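PDB 3K89: malonyl CoA-ACP transacylase from Xanthomonas oryzae pv. oryzae, which probably transfers the malonyl group from malonyl-CoA to holo-acyl carrier protein, the step that supplies malonyl-ACP for fatty acid synthesis. Local coordinates for residues 155-160 with 203-208; 164-169 with 288-293; 33-38 with 72-77. One frame throughout, in Å; residues are numbered along the deposited sequence.

Contact 1: residues 155-160 with 203-208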
# COMPACT_ATOMS: atom_id res chain seq x y z
N SER A 155 22.96 -17.62 -5.37
CA SER A 155 23.06 -16.86 -6.61
C SER A 155 21.73 -16.22 -6.99
O SER A 155 21.60 -15.64 -8.08
CB SER A 155 23.52 -17.76 -7.76
OG SER A 155 24.84 -18.21 -7.53
N GLN A 156 20.75 -16.33 -6.11
CA GLN A 156 19.42 -15.79 -6.37
C GLN A 156 19.13 -14.65 -5.41
O GLN A 156 20.03 -14.20 -4.69
CB GLN A 156 18.37 -16.90 -6.27
CG GLN A 156 18.52 -17.95 -7.38
CD GLN A 156 17.55 -19.10 -7.21
OE1 GLN A 156 17.51 -19.73 -6.16
NE2 GLN A 156 16.77 -19.39 -8.24
N VAL A 157 17.88 -14.18 -5.38
CA VAL A 157 17.51 -13.03 -4.57
C VAL A 157 16.48 -13.42 -3.52
O VAL A 157 15.44 -13.98 -3.84
CB VAL A 157 16.98 -11.87 -5.45
CG1 VAL A 157 16.34 -10.76 -4.58
CG2 VAL A 157 18.10 -11.30 -6.33
N VAL A 158 16.79 -13.14 -2.25
CA VAL A 158 15.77 -13.15 -1.20
C VAL A 158 16.14 -12.08 -0.19
O VAL A 158 17.25 -12.07 0.35
CB VAL A 158 15.56 -14.56 -0.54
CG1 VAL A 158 16.87 -15.13 0.02
CG2 VAL A 158 14.45 -14.51 0.53
N VAL A 159 15.21 -11.16 0.03
CA VAL A 159 15.48 -9.98 0.84
C VAL A 159 14.22 -9.60 1.62
O VAL A 159 13.12 -9.99 1.24
CB VAL A 159 15.90 -8.75 -0.04
CG1 VAL A 159 17.26 -8.94 -0.74
CG2 VAL A 159 14.80 -8.36 -1.06
N PRO A 160 14.38 -8.85 2.73
CA PRO A 160 13.21 -8.20 3.32
C PRO A 160 12.54 -7.28 2.29
O PRO A 160 13.22 -6.49 1.61
CB PRO A 160 13.80 -7.38 4.48
CG PRO A 160 15.27 -7.30 4.22
CD PRO A 160 15.63 -8.55 3.46
N HIS A 203 9.25 -4.97 -4.12
CA HIS A 203 10.18 -4.44 -3.11
C HIS A 203 11.39 -5.33 -2.93
O HIS A 203 11.96 -5.44 -1.85
CB HIS A 203 9.42 -4.14 -1.80
CG HIS A 203 8.21 -3.31 -2.04
ND1 HIS A 203 8.31 -2.00 -2.47
CD2 HIS A 203 6.89 -3.60 -2.00
CE1 HIS A 203 7.10 -1.52 -2.67
NE2 HIS A 203 6.22 -2.47 -2.41
N THR A 204 11.80 -5.94 -4.05
CA THR A 204 13.04 -6.72 -4.12
C THR A 204 13.82 -6.31 -5.37
O THR A 204 13.27 -5.71 -6.29
CB THR A 204 12.75 -8.23 -4.26
OG1 THR A 204 12.33 -8.51 -5.60
CG2 THR A 204 11.69 -8.69 -3.27
N PRO A 205 15.12 -6.66 -5.43
CA PRO A 205 15.92 -6.37 -6.62
C PRO A 205 15.34 -6.87 -7.96
O PRO A 205 15.72 -6.37 -9.01
CB PRO A 205 17.24 -7.09 -6.32
CG PRO A 205 17.38 -6.95 -4.83
CD PRO A 205 15.96 -7.07 -4.29
N LEU A 206 14.43 -7.85 -7.93
CA LEU A 206 13.85 -8.36 -9.18
C LEU A 206 12.99 -7.29 -9.88
O LEU A 206 12.63 -7.44 -11.04
CB LEU A 206 13.05 -9.65 -8.96
CG LEU A 206 13.82 -10.88 -8.42
CD1 LEU A 206 12.89 -12.07 -8.33
CD2 LEU A 206 15.07 -11.21 -9.21
N MET A 207 12.67 -6.22 -9.15
CA MET A 207 11.86 -5.14 -9.70
C MET A 207 12.71 -3.99 -10.23
O MET A 207 12.15 -2.95 -10.59
CB MET A 207 10.96 -4.57 -8.59
CG MET A 207 9.91 -5.52 -8.03
SD MET A 207 8.64 -5.98 -9.24
CE MET A 207 9.19 -7.64 -9.68
N ARG A 208 14.03 -4.15 -10.29
CA ARG A 208 14.88 -3.00 -10.64
C ARG A 208 14.58 -2.42 -12.03
O ARG A 208 14.49 -1.20 -12.19
CB ARG A 208 16.37 -3.32 -10.47
CG ARG A 208 17.31 -2.16 -10.73
CD ARG A 208 17.14 -1.07 -9.68
NE ARG A 208 17.90 0.13 -10.03
CZ ARG A 208 17.47 1.09 -10.84
NH1 ARG A 208 16.26 1.02 -11.39
NH2 ARG A 208 18.24 2.14 -11.09
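Val157 and Val159 face Thr204 and Pro205 across two backbones that run almost exactly antiparallel, their end-to-end directions 178° apart, with the CA atoms of Val159 and Thr204 6.4 Å from each other. Strand 158-165 belongs to the ferredoxin-like subdomain of the acyltransferase fold, whereas 203-208 leads into helix 208-219 and begins with His203, a predicted active-site residue. Side chains alternate along 157-159: Val157, just before the strand, and Val159 project toward the loop, and Val158 points away to pack on helices 142-152 and 175-187.

The pyrrolidine of Pro205 is the common target. Val157 has CG1 anti to its backbone N (chi1 169°), which carries that methyl obliquely across the ring, 3.7 Å from Pro205 CD. Val159 comes tip to tip, its CG2 also 3.7 Å from Pro205 CD and 3.8 Å from Thr204 CB. The second methyl of Val157, CG2, slides past Leu206 CD2 at 4.2 Å. The imidazole of His203 leads away from the strand, where NE2 is hydrogen-bonded to Ser94 OG and ND1 to Gln252 O. Thr204 OG1, bonded also to Pro201 O, closes an ST turn by accepting from Leu206 N at 3.2 Å.

Contact 2: residues 164-169 with 288-293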
# COMPACT_ATOMS: atom_id res chain seq x y z
N ASN A 164 6.84 -4.42 8.30
CA ASN A 164 5.44 -4.08 8.57
C ASN A 164 5.10 -3.73 10.01
O ASN A 164 4.28 -2.87 10.23
CB ASN A 164 4.48 -5.14 8.01
CG ASN A 164 4.37 -5.05 6.51
OD1 ASN A 164 4.63 -3.99 5.94
ND2 ASN A 164 4.01 -6.15 5.85
N SER A 165 5.72 -4.42 10.96
CA SER A 165 5.61 -4.06 12.37
C SER A 165 6.70 -4.83 13.08
O SER A 165 7.29 -5.72 12.49
CB SER A 165 4.23 -4.44 12.93
OG SER A 165 4.09 -5.83 13.09
N PRO A 166 6.97 -4.49 14.35
CA PRO A 166 7.83 -5.43 15.07
C PRO A 166 7.14 -6.79 15.03
O PRO A 166 5.92 -6.88 15.21
CB PRO A 166 7.89 -4.83 16.48
CG PRO A 166 7.62 -3.37 16.27
CD PRO A 166 6.62 -3.32 15.16
N GLY A 167 7.89 -7.84 14.69
CA GLY A 167 7.28 -9.17 14.56
C GLY A 167 6.44 -9.44 13.32
O GLY A 167 5.71 -10.44 13.26
N GLN A 168 6.51 -8.54 12.33
CA GLN A 168 6.04 -8.88 10.98
C GLN A 168 6.97 -8.32 9.91
O GLN A 168 7.07 -7.10 9.73
CB GLN A 168 4.59 -8.46 10.67
CG GLN A 168 4.20 -9.01 9.27
CD GLN A 168 2.83 -8.61 8.74
OE1 GLN A 168 1.82 -8.63 9.46
NE2 GLN A 168 2.78 -8.30 7.45
N ILE A 169 7.66 -9.22 9.22
CA ILE A 169 8.46 -8.86 8.06
C ILE A 169 8.01 -9.74 6.92
O ILE A 169 7.75 -10.94 7.10
CB ILE A 169 9.98 -9.08 8.27
CG1 ILE A 169 10.52 -8.15 9.35
CG2 ILE A 169 10.76 -8.86 6.98
CD1 ILE A 169 12.01 -8.36 9.56
N LYS A 288 -1.33 -0.66 15.37
CA LYS A 288 -1.55 -1.05 16.78
C LYS A 288 -0.35 -1.81 17.35
O LYS A 288 -0.09 -1.75 18.56
CB LYS A 288 -2.84 -1.86 16.95
CG LYS A 288 -4.11 -1.08 16.62
CD LYS A 288 -5.36 -1.85 17.04
CE LYS A 288 -6.42 -1.87 15.92
NZ LYS A 288 -6.55 -0.59 15.16
N ARG A 289 0.36 -2.53 16.49
CA ARG A 289 1.56 -3.27 16.90
C ARG A 289 2.79 -2.37 16.96
O ARG A 289 3.67 -2.57 17.80
CB ARG A 289 1.79 -4.49 15.98
CG ARG A 289 2.93 -5.42 16.38
CD ARG A 289 2.66 -6.14 17.71
NE ARG A 289 3.85 -6.82 18.20
CZ ARG A 289 4.85 -6.22 18.84
NH1 ARG A 289 4.80 -4.91 19.08
NH2 ARG A 289 5.90 -6.92 19.25
N ILE A 290 2.85 -1.37 16.08
CA ILE A 290 3.98 -0.44 16.02
C ILE A 290 3.99 0.53 17.21
O ILE A 290 5.03 0.76 17.85
CB ILE A 290 3.97 0.34 14.68
CG1 ILE A 290 4.24 -0.62 13.51
CG2 ILE A 290 5.05 1.43 14.68
CD1 ILE A 290 3.70 -0.11 12.16
N ASP A 291 2.82 1.09 17.50
CA ASP A 291 2.72 2.10 18.54
C ASP A 291 1.35 2.01 19.18
O ASP A 291 0.34 2.46 18.63
CB ASP A 291 2.99 3.49 17.96
CG ASP A 291 3.03 4.59 19.02
OD1 ASP A 291 2.45 4.40 20.12
OD2 ASP A 291 3.62 5.65 18.73
N LYS A 292 1.33 1.44 20.39
CA LYS A 292 0.08 1.10 21.07
C LYS A 292 -0.72 2.31 21.55
O LYS A 292 -1.89 2.18 21.92
CB LYS A 292 0.39 0.18 22.26
CG LYS A 292 0.86 -1.21 21.87
CD LYS A 292 1.40 -1.98 23.08
CE LYS A 292 0.30 -2.68 23.84
NZ LYS A 292 0.80 -3.28 25.11
N SER A 293 -0.12 3.48 21.51
CA SER A 293 -0.81 4.70 21.93
C SER A 293 -1.63 5.35 20.82
O SER A 293 -2.52 6.14 21.10
CB SER A 293 0.17 5.71 22.52
OG SER A 293 1.04 6.24 21.53
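Backbone O of Gln168 accepts from the N atoms of both Asn164 and Ser165, at 3.0 and 3.2 Å, and this classic beta bulge presents Asn164 and Ser165 to Ile290 at the end of helix 282-290. A type II turn from Ser165 to Gln168 follows, closed by Gln168 N to Ser165 O, with Gly167 in the positive-phi position; together they form the tip of the hairpin joining strands 158-165 and 168-172. The side chain of Asn164 lies about 4 Å from a bound glycerol at the nearest atoms.

Ile290 works along its CG1 branch. CG1 lies 3.9 Å from Ser165 CB, the Ile290 side chain crosses that of Pro166 at about a right angle, and the terminal CD1 reaches Asn164 O at 3.4 Å. Ile290 also touches Thr260 and Val263 of helix 259-268. Arg289 CG, anti to the backbone N (chi1 -174°), lies 3.5 Å from Ser165 OG; the bend at chi2 (66°) then folds the guanidinium over the turn. There Pro166 O sits 3.5 Å above the guanidinium plane, displaced toward its rim, while Pro166 CB approaches NH2 at 4.0 Å.

The hairpin tip and the helix end thus meet through van der Waals contact and a carbonyl resting on a cation, an electrostatic attraction that is probably favourable although it lacks the direction of a hydrogen bond.

Contact 3: residues 33-38 with 72-77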
# COMPACT_ATOMS: atom_id res chain seq x y z
N GLU A 33 -19.20 6.76 -8.57
CA GLU A 33 -18.76 7.82 -9.47
C GLU A 33 -17.22 7.91 -9.50
O GLU A 33 -16.62 8.06 -10.56
CB GLU A 33 -19.38 9.16 -9.08
CG GLU A 33 -20.87 9.22 -9.32
CD GLU A 33 -21.52 10.44 -8.70
OE1 GLU A 33 -20.83 11.25 -8.04
OE2 GLU A 33 -22.76 10.58 -8.86
N THR A 34 -16.61 7.79 -8.31
CA THR A 34 -15.15 7.78 -8.19
C THR A 34 -14.55 6.58 -8.90
O THR A 34 -13.54 6.72 -9.60
CB THR A 34 -14.75 7.84 -6.71
OG1 THR A 34 -15.21 9.10 -6.21
CG2 THR A 34 -13.24 7.77 -6.53
N PHE A 35 -15.16 5.40 -8.73
CA PHE A 35 -14.67 4.21 -9.44
C PHE A 35 -14.77 4.39 -10.96
O PHE A 35 -13.87 3.99 -11.67
CB PHE A 35 -15.42 2.95 -9.02
CG PHE A 35 -14.81 2.26 -7.82
CD1 PHE A 35 -15.05 2.74 -6.54
CD2 PHE A 35 -14.04 1.12 -7.98
CE1 PHE A 35 -14.50 2.09 -5.41
CE2 PHE A 35 -13.47 0.46 -6.87
CZ PHE A 35 -13.71 0.95 -5.58
N ALA A 36 -15.85 5.02 -11.42
CA ALA A 36 -16.03 5.24 -12.85
C ALA A 36 -14.92 6.14 -13.40
O ALA A 36 -14.37 5.86 -14.46
CB ALA A 36 -17.41 5.82 -13.13
N GLU A 37 -14.57 7.17 -12.65
CA GLU A 37 -13.50 8.10 -13.02
C GLU A 37 -12.15 7.37 -13.08
O GLU A 37 -11.40 7.50 -14.04
CB GLU A 37 -13.47 9.24 -12.01
CG GLU A 37 -12.43 10.34 -12.27
CD GLU A 37 -12.50 11.46 -11.26
OE1 GLU A 37 -13.60 11.67 -10.67
OE2 GLU A 37 -11.47 12.16 -11.08
N ALA A 38 -11.87 6.57 -12.06
CA ALA A 38 -10.65 5.78 -12.02
C ALA A 38 -10.62 4.79 -13.17
O ALA A 38 -9.56 4.59 -13.80
CB ALA A 38 -10.54 5.06 -10.66
N GLY A 72 -9.50 3.67 -2.18
CA GLY A 72 -8.98 4.63 -1.18
C GLY A 72 -9.41 6.05 -1.49
O GLY A 72 -9.77 6.81 -0.58
N VAL A 73 -9.33 6.44 -2.76
CA VAL A 73 -9.76 7.76 -3.16
C VAL A 73 -11.27 7.92 -2.95
O VAL A 73 -11.71 9.01 -2.55
CB VAL A 73 -9.30 8.11 -4.61
CG1 VAL A 73 -9.85 9.46 -5.05
CG2 VAL A 73 -7.77 8.13 -4.67
N ALA A 74 -12.07 6.87 -3.18
CA ALA A 74 -13.52 6.97 -2.92
C ALA A 74 -13.81 7.29 -1.45
O ALA A 74 -14.62 8.19 -1.15
CB ALA A 74 -14.26 5.71 -3.34
N VAL A 75 -13.14 6.60 -0.53
CA VAL A 75 -13.36 6.87 0.89
C VAL A 75 -12.82 8.27 1.27
O VAL A 75 -13.44 8.98 2.06
CB VAL A 75 -12.76 5.76 1.78
CG1 VAL A 75 -13.04 6.07 3.28
CG2 VAL A 75 -13.36 4.39 1.37
N TRP A 76 -11.69 8.67 0.67
CA TRP A 76 -11.12 10.00 0.87
C TRP A 76 -12.13 11.08 0.51
O TRP A 76 -12.35 12.03 1.27
CB TRP A 76 -9.85 10.16 0.01
CG TRP A 76 -9.31 11.57 -0.01
CD1 TRP A 76 -9.37 12.47 -1.06
CD2 TRP A 76 -8.64 12.24 1.05
NE1 TRP A 76 -8.75 13.65 -0.70
CE2 TRP A 76 -8.30 13.54 0.59
CE3 TRP A 76 -8.27 11.86 2.35
CZ2 TRP A 76 -7.62 14.46 1.39
CZ3 TRP A 76 -7.60 12.78 3.14
CH2 TRP A 76 -7.28 14.07 2.66
N ARG A 77 -12.74 10.94 -0.66
CA ARG A 77 -13.69 11.95 -1.15
C ARG A 77 -14.94 12.01 -0.28
O ARG A 77 -15.48 13.09 -0.03
CB ARG A 77 -14.04 11.70 -2.62
CG ARG A 77 -12.86 12.03 -3.54
CD ARG A 77 -13.20 11.71 -4.98
NE ARG A 77 -12.15 12.17 -5.90
CZ ARG A 77 -12.25 12.07 -7.23
NH1 ARG A 77 -13.32 11.50 -7.79
NH2 ARG A 77 -11.26 12.51 -8.01
O HOH W 1 -16.25 11.30 -7.58
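Arg77 meets Glu37 end-on, its two terminal nitrogens each taking one carboxylate oxygen. NH1 donates to OE1 of Glu37 at 2.9 Å and NH2 to OE2 at 3.1 Å, both nearly straight. The acceptors lie close to the guanidinium plane, but the carboxylate is turned, its plane 44° from that of the guanidinium, so that each oxygen is met from above the carboxylate plane. Both chains are stretched out to reach this point: Glu37 has CG anti to the backbone N (chi1 -178°), and Arg77 is extended from CG to NE.

Closer to its backbone Arg77 crosses Thr34, whose OG1 lies 3.5 Å from Arg77 CD. Water 1 is 2.8 Å from Thr34 OG1 and accepts a weak bond from Arg77 NH1. The main partner of Thr34 OG1 is Gln30 NE2, which also bonds to Ala74 O and so ties the two helices one turn earlier on helix 30-42. The other branch of Thr34, CG2, is anti to the backbone N and lies over the backbone of helix 61-81, 3.7 Å from Ala74 N. Ala74 CB is flanked by Thr34 and, obliquely, by the ring of Phe35, whose CE1 is 4.2 Å away; that ring also stands edge-to-face with Trp47.

Leu109 of helix 109-126 packs against Thr34, Glu37 and Arg77. The segment axes approach to 9.2 Å with a crossing angle of 137°, a roughly antiparallel helix pair held by small side chains in the middle and an ion pair at the margin, within the helical layers of the larger alpha/beta subdomain of the acyltransferase fold.

Overall arrangement
Contacts 1 and 2 share strand 158-165 and so the same mixed sheet, whose strands 132-138, 158-165, 168-172 and 193-195, with helices 142-152 and 175-187, form the ferredoxin-like subdomain. Their centres are 24 Å apart, they touch through Pro160 and Ile169, and their segments alternate along the chain. Both lie where that small subdomain meets the large one, contact 1 including predicted active-site His203 and contact 2 including Asn164 near the glycerol. Contact 3 closes earlier in the chain, wholly within the large subdomain and on the opposite side of the chain's centre from contacts 1 and 2, its centre 33 Å and 29 Å from theirs, respectively.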